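Local coordinates for putative secreted protein (Streptomyces coelicolor A3, PDB 2QF9) that is of unknown function but is a putative secreted protein of the DUF305 family, with a helical bundle probably related to the ferritins, at residues A[17-31]-A[43-57]. Numbering follows the deposited sequence.
With EDO (1,2-ethanediol), chain C.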
loop_
_atom_site.group_PDB
_atom_site.type_symbol
_atom_site.label_atom_id
_atom_site.label_comp_id
_atom_site.label_asym_id
_atom_site.label_seq_id
_atom_site.Cartn_x
_atom_site.Cartn_y
_atom_site.Cartn_z
ATOM N N SER A 17 11.119 -0.133 5.533
ATOM C CA SER A 17 9.686 0.174 5.683
ATOM C C SER A 17 9.428 1.683 5.872
ATOM O O SER A 17 8.517 2.257 5.249
ATOM C CB SER A 17 9.059 -0.642 6.816
ATOM O OG SER A 17 8.960 -1.994 6.404
ATOM N N VAL A 18 10.236 2.320 6.722
ATOM C CA VAL A 18 10.145 3.773 6.912
ATOM C C VAL A 18 10.485 4.517 5.604
ATOM O O VAL A 18 9.830 5.495 5.250
ATOM C CB VAL A 18 11.041 4.239 8.084
ATOM C CG1 VAL A 18 11.040 5.764 8.193
ATOM C CG2 VAL A 18 10.571 3.619 9.408
ATOM N N HIS A 19 11.502 4.038 4.887
ATOM C CA HIS A 19 11.919 4.665 3.625
ATOM C C HIS A 19 10.775 4.597 2.595
ATOM O O HIS A 19 10.399 5.616 1.977
ATOM C CB HIS A 19 13.152 3.942 3.102
ATOM C CG HIS A 19 14.029 4.771 2.205
ATOM N ND1 HIS A 19 13.940 4.723 0.832
ATOM C CD2 HIS A 19 15.066 5.600 2.487
ATOM C CE1 HIS A 19 14.877 5.498 0.305
ATOM N NE2 HIS A 19 15.566 6.052 1.285
ATOM N N HIS A 20 10.201 3.399 2.456
ATOM C CA HIS A 20 9.070 3.154 1.554
ATOM C C HIS A 20 7.879 4.061 1.901
ATOM O O HIS A 20 7.248 4.659 1.008
ATOM C CB HIS A 20 8.649 1.682 1.636
ATOM C CG HIS A 20 9.405 0.781 0.705
ATOM N ND1 HIS A 20 10.697 1.042 0.280
ATOM C CD2 HIS A 20 9.043 -0.384 0.120
ATOM C CE1 HIS A 20 11.078 0.089 -0.553
ATOM N NE2 HIS A 20 10.101 -0.795 -0.654
ATOM N N GLN A 21 7.576 4.164 3.193
ATOM C CA GLN A 21 6.488 5.019 3.660
ATOM C C GLN A 21 6.590 6.445 3.087
ATOM O O GLN A 21 5.582 7.030 2.658
ATOM C CB GLN A 21 6.496 5.084 5.189
ATOM C CG GLN A 21 5.361 5.899 5.767
ATOM C CD GLN A 21 5.366 5.862 7.284
ATOM O OE1 GLN A 21 6.318 6.322 7.936
ATOM N NE2 GLN A 21 4.295 5.308 7.863
ATOM N N GLN A 22 7.800 7.007 3.103
ATOM C CA GLN A 22 7.967 8.353 2.563
ATOM C C GLN A 22 7.748 8.421 1.043
ATOM O O GLN A 22 7.172 9.399 0.546
ATOM C CB GLN A 22 9.317 8.936 2.953
ATOM C CG GLN A 22 9.333 10.457 2.711
ATOM C CD GLN A 22 10.686 11.081 2.907
ATOM O OE1 GLN A 22 11.655 10.737 2.227
ATOM N NE2 GLN A 22 10.758 12.019 3.844
ATOM N N ALA A 23 8.207 7.403 0.310
ATOM C CA ALA A 23 7.972 7.368 -1.146
ATOM C C ALA A 23 6.465 7.366 -1.440
ATOM O O ALA A 23 5.978 8.086 -2.330
ATOM C CB ALA A 23 8.607 6.163 -1.775
ATOM N N VAL A 24 5.734 6.522 -0.720
ATOM C CA VAL A 24 4.282 6.472 -0.852
ATOM C C VAL A 24 3.665 7.871 -0.613
ATOM O O VAL A 24 2.859 8.348 -1.420
ATOM C CB VAL A 24 3.669 5.387 0.092
ATOM C CG1 VAL A 24 2.132 5.426 0.019
ATOM C CG2 VAL A 24 4.239 3.994 -0.283
ATOM N N GLU A 25 4.049 8.520 0.485
ATOM C CA GLU A 25 3.568 9.865 0.821
ATOM C C GLU A 25 3.896 10.877 -0.293
ATOM O O GLU A 25 3.028 11.660 -0.702
ATOM C CB GLU A 25 4.151 10.309 2.177
ATOM C CG GLU A 25 3.844 11.747 2.584
ATOM C CD GLU A 25 2.351 12.040 2.839
ATOM O OE1 GLU A 25 1.493 11.142 2.656
ATOM O OE2 GLU A 25 2.049 13.200 3.221
HETATM N N MSE A 26 5.143 10.870 -0.776
HETATM C CA MSE A 26 5.512 11.733 -1.893
HETATM C C MSE A 26 4.616 11.523 -3.111
HETATM O O MSE A 26 4.238 12.482 -3.791
HETATM C CB MSE A 26 6.951 11.482 -2.299
HETATM C CG MSE A 26 7.916 12.392 -1.645
HETATM SE SE MSE A 26 9.469 12.429 -2.795
HETATM C CE MSE A 26 9.954 10.559 -2.710
ATOM N N SER A 27 4.286 10.264 -3.389
ATOM C CA SER A 27 3.410 9.893 -4.509
ATOM C C SER A 27 1.987 10.419 -4.355
ATOM O O SER A 27 1.405 10.935 -5.324
ATOM C CB SER A 27 3.446 8.370 -4.737
ATOM O OG SER A 27 4.793 7.999 -5.065
ATOM N N TYR A 28 1.438 10.325 -3.138
ATOM C CA TYR A 28 0.137 10.917 -2.846
ATOM C C TYR A 28 0.156 12.429 -3.066
ATOM O O TYR A 28 -0.784 12.981 -3.631
ATOM C CB TYR A 28 -0.305 10.617 -1.405
ATOM C CG TYR A 28 -1.115 9.348 -1.336
ATOM C CD1 TYR A 28 -0.508 8.115 -1.034
ATOM C CD2 TYR A 28 -2.484 9.363 -1.643
ATOM C CE1 TYR A 28 -1.267 6.932 -1.000
ATOM C CE2 TYR A 28 -3.257 8.164 -1.602
ATOM C CZ TYR A 28 -2.632 6.969 -1.301
ATOM O OH TYR A 28 -3.373 5.805 -1.265
ATOM N N ILE A 29 1.233 13.081 -2.630
ATOM C CA ILE A 29 1.326 14.534 -2.729
ATOM C C ILE A 29 1.391 14.981 -4.199
ATOM O O ILE A 29 0.590 15.832 -4.631
ATOM C CB ILE A 29 2.531 15.108 -1.922
ATOM C CG1 ILE A 29 2.360 14.852 -0.409
ATOM C CG2 ILE A 29 2.667 16.615 -2.183
ATOM C CD1 ILE A 29 3.670 15.074 0.369
ATOM N N VAL A 30 2.309 14.395 -4.969
ATOM C CA VAL A 30 2.462 14.824 -6.365
ATOM C C VAL A 30 1.176 14.600 -7.186
ATOM O O VAL A 30 0.849 15.399 -8.051
ATOM C CB VAL A 30 3.707 14.225 -7.066
ATOM C CG1 VAL A 30 3.469 12.787 -7.514
ATOM C CG2 VAL A 30 4.108 15.112 -8.276
ATOM N N ARG A 31 0.444 13.526 -6.895
ATOM C CA ARG A 31 -0.742 13.221 -7.680
ATOM C C ARG A 31 -1.828 14.279 -7.483
ATOM O O ARG A 31 -2.661 14.498 -8.374
ATOM C CB ARG A 31 -1.248 11.800 -7.417
ATOM C CG ARG A 31 -0.380 10.732 -8.103
ATOM C CD ARG A 31 -0.812 9.314 -7.680
ATOM N NE ARG A 31 -2.261 9.106 -7.790
ATOM C CZ ARG A 31 -2.897 8.742 -8.901
ATOM N NH1 ARG A 31 -2.230 8.562 -10.033
ATOM N NH2 ARG A 31 -4.213 8.576 -8.887
ATOM N N ALA A 43 3.862 7.826 -10.209
ATOM C CA ALA A 43 3.603 7.984 -8.770
ATOM C C ALA A 43 2.672 6.876 -8.264
ATOM O O ALA A 43 2.893 6.309 -7.207
ATOM C CB ALA A 43 3.025 9.372 -8.476
ATOM N N TYR A 44 1.669 6.529 -9.059
ATOM C CA TYR A 44 0.749 5.444 -8.692
ATOM C C TYR A 44 1.507 4.108 -8.606
ATOM O O TYR A 44 1.346 3.360 -7.640
ATOM C CB TYR A 44 -0.391 5.370 -9.716
ATOM C CG TYR A 44 -1.283 4.164 -9.602
ATOM C CD1 TYR A 44 -2.376 4.157 -8.731
ATOM C CD2 TYR A 44 -1.051 3.030 -10.385
ATOM C CE1 TYR A 44 -3.209 3.042 -8.636
ATOM C CE2 TYR A 44 -1.877 1.909 -10.294
ATOM C CZ TYR A 44 -2.953 1.935 -9.419
ATOM O OH TYR A 44 -3.781 0.831 -9.331
ATOM N N ASP A 45 2.323 3.815 -9.620
ATOM C CA ASP A 45 3.127 2.582 -9.630
ATOM C C ASP A 45 4.109 2.475 -8.455
ATOM O O ASP A 45 4.208 1.433 -7.805
ATOM C CB ASP A 45 3.851 2.408 -10.964
ATOM C CG ASP A 45 2.879 2.098 -12.124
ATOM O OD1 ASP A 45 1.760 1.621 -11.874
ATOM O OD2 ASP A 45 3.250 2.315 -13.285
ATOM N N ILE A 46 4.806 3.564 -8.169
ATOM C CA ILE A 46 5.693 3.587 -7.014
ATOM C C ILE A 46 4.913 3.406 -5.707
ATOM O O ILE A 46 5.341 2.644 -4.835
ATOM C CB ILE A 46 6.536 4.884 -6.986
ATOM C CG1 ILE A 46 7.532 4.848 -8.148
ATOM C CG2 ILE A 46 7.263 5.052 -5.615
ATOM C CD1 ILE A 46 8.323 6.153 -8.335
ATOM N N ALA A 47 3.797 4.132 -5.550
ATOM C CA ALA A 47 2.972 3.970 -4.352
ATOM C C ALA A 47 2.520 2.513 -4.177
ATOM O O ALA A 47 2.601 1.953 -3.085
ATOM C CB ALA A 47 1.748 4.903 -4.397
ATOM N N GLN A 48 2.039 1.915 -5.258
ATOM C CA GLN A 48 1.518 0.547 -5.204
ATOM C C GLN A 48 2.610 -0.448 -4.815
ATOM O O GLN A 48 2.408 -1.293 -3.922
ATOM C CB GLN A 48 0.843 0.172 -6.526
ATOM C CG GLN A 48 -0.507 0.887 -6.724
ATOM C CD GLN A 48 -1.625 0.211 -5.935
ATOM O OE1 GLN A 48 -2.352 -0.615 -6.475
ATOM N NE2 GLN A 48 -1.739 0.532 -4.658
ATOM N N THR A 49 3.761 -0.343 -5.474
ATOM C CA THR A 49 4.848 -1.277 -5.246
ATOM C C THR A 49 5.437 -1.101 -3.858
ATOM O O THR A 49 5.611 -2.075 -3.125
ATOM C CB THR A 49 5.936 -1.140 -6.340
ATOM O OG1 THR A 49 5.348 -1.508 -7.590
ATOM C CG2 THR A 49 7.159 -2.050 -6.058
ATOM N N GLN A 50 5.708 0.139 -3.479
ATOM C CA GLN A 50 6.382 0.399 -2.210
ATOM C C GLN A 50 5.466 0.160 -0.996
ATOM O O GLN A 50 5.911 -0.392 0.006
ATOM C CB GLN A 50 7.067 1.769 -2.199
ATOM C CG GLN A 50 8.250 1.795 -3.217
ATOM C CD GLN A 50 9.343 2.796 -2.887
ATOM O OE1 GLN A 50 9.482 3.233 -1.758
ATOM N NE2 GLN A 50 10.134 3.144 -3.884
ATOM N N ALA A 51 4.179 0.484 -1.112
ATOM C CA ALA A 51 3.248 0.147 -0.037
ATOM C C ALA A 51 3.171 -1.364 0.119
ATOM O O ALA A 51 3.105 -1.874 1.238
ATOM C CB ALA A 51 1.847 0.718 -0.318
ATOM N N ASN A 52 3.154 -2.080 -1.005
ATOM C CA ASN A 52 3.042 -3.543 -0.959
ATOM C C ASN A 52 4.285 -4.138 -0.293
ATOM O O ASN A 52 4.190 -4.963 0.642
ATOM C CB ASN A 52 2.854 -4.132 -2.354
ATOM C CG ASN A 52 2.644 -5.630 -2.317
ATOM O OD1 ASN A 52 1.698 -6.121 -1.685
ATOM N ND2 ASN A 52 3.523 -6.363 -2.973
ATOM N N GLN A 53 5.463 -3.704 -0.748
ATOM C CA GLN A 53 6.717 -4.178 -0.154
ATOM C C GLN A 53 6.844 -3.800 1.333
ATOM O O GLN A 53 7.357 -4.591 2.145
ATOM C CB GLN A 53 7.910 -3.660 -0.944
ATOM C CG GLN A 53 7.954 -4.187 -2.370
ATOM C CD GLN A 53 9.094 -3.599 -3.181
ATOM O OE1 GLN A 53 9.721 -2.625 -2.772
ATOM N NE2 GLN A 53 9.359 -4.184 -4.348
ATOM N N ARG A 54 6.385 -2.594 1.685
ATOM C CA ARG A 54 6.330 -2.212 3.085
ATOM C C ARG A 54 5.477 -3.194 3.902
ATOM O O ARG A 54 5.914 -3.641 4.974
ATOM C CB ARG A 54 5.836 -0.777 3.241
ATOM C CG ARG A 54 5.753 -0.342 4.679
ATOM C CD ARG A 54 5.461 1.142 4.787
ATOM N NE ARG A 54 5.286 1.550 6.184
ATOM C CZ ARG A 54 4.119 1.530 6.820
ATOM N NH1 ARG A 54 3.022 1.064 6.218
ATOM N NH2 ARG A 54 4.050 1.948 8.076
ATOM N N GLY A 55 4.278 -3.524 3.403
ATOM C CA GLY A 55 3.433 -4.536 4.053
ATOM C C GLY A 55 4.135 -5.885 4.198
ATOM O O GLY A 55 4.024 -6.525 5.244
HETATM N N MSE A 56 4.850 -6.326 3.159
HETATM C CA MSE A 56 5.600 -7.596 3.235
HETATM C C MSE A 56 6.592 -7.573 4.402
HETATM O O MSE A 56 6.604 -8.475 5.248
HETATM C CB MSE A 56 6.336 -7.900 1.915
HETATM C CG MSE A 56 5.419 -8.219 0.742
HETATM SE SE MSE A 56 6.525 -8.246 -0.871
HETATM C CE MSE A 56 5.310 -8.955 -2.201
HETATM N N MSE A 57 7.385 -6.509 4.471
HETATM C CA MSE A 57 8.437 -6.406 5.488
HETATM C C MSE A 57 7.885 -6.257 6.913
HETATM O O MSE A 57 8.398 -6.877 7.884
HETATM C CB MSE A 57 9.399 -5.271 5.111
HETATM C CG MSE A 57 10.178 -5.621 3.836
HETATM SE SE MSE A 57 11.480 -4.238 3.363
HETATM C CE MSE A 57 10.199 -2.771 3.010
HETATM C C1 EDO C . -2.074 2.447 -1.142
HETATM O O1 EDO C . -1.973 3.749 -0.585
HETATM C C2 EDO C . -0.804 2.179 -1.940
HETATM O O2 EDO C . -1.001 2.610 -3.276
HETATM O O HOH W 1 12.003 3.374 -0.494
#
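H20 reaches from helix 8-31 into a hollow of the antiparallel helix 37-63, a knob held among Q50, Q53, R54 and M57, and it illustrates how a polar side chain can serve as a knob between two bundle helices. CB of H20 meets the backbone O of Q50 at 3.8 Å. Because CG stands anti to the carbonyl carbon (chi1 -87°), the ring enters between Q50 and M57. CG of Q50 makes a CH-pi contact with one face, 4.0 Å from the ring centroid; the Q50 amide oxygen lies over the same face, near CG and CE1 of H20, and the CE methyl of selenomethionine M57 meets the opposite face. CD2 rests against the backbone O of Q50. At the far end H20 NE2 donates to Q53 OE1 at 2.8 Å, a slightly bent bond (152°) lying in the carbonyl plane with ring and amide nearly coplanar. ND1 binds a water that also bonds ND1 of H19 and donates to OE1 of Q50. Were an alanine in its place, OE1 of Q53 and the water would probably lose their ring partner, and a gap would be likely between Q50 and M57.

Small residues A23, S27, A43, A47 and A51 line the interface, consistent with segment axes only 8.4 Å apart at 153°; V24 packs on A51 and V30 on A43. The imidazole, with partners at both nitrogens, is probably fixed in its rotation.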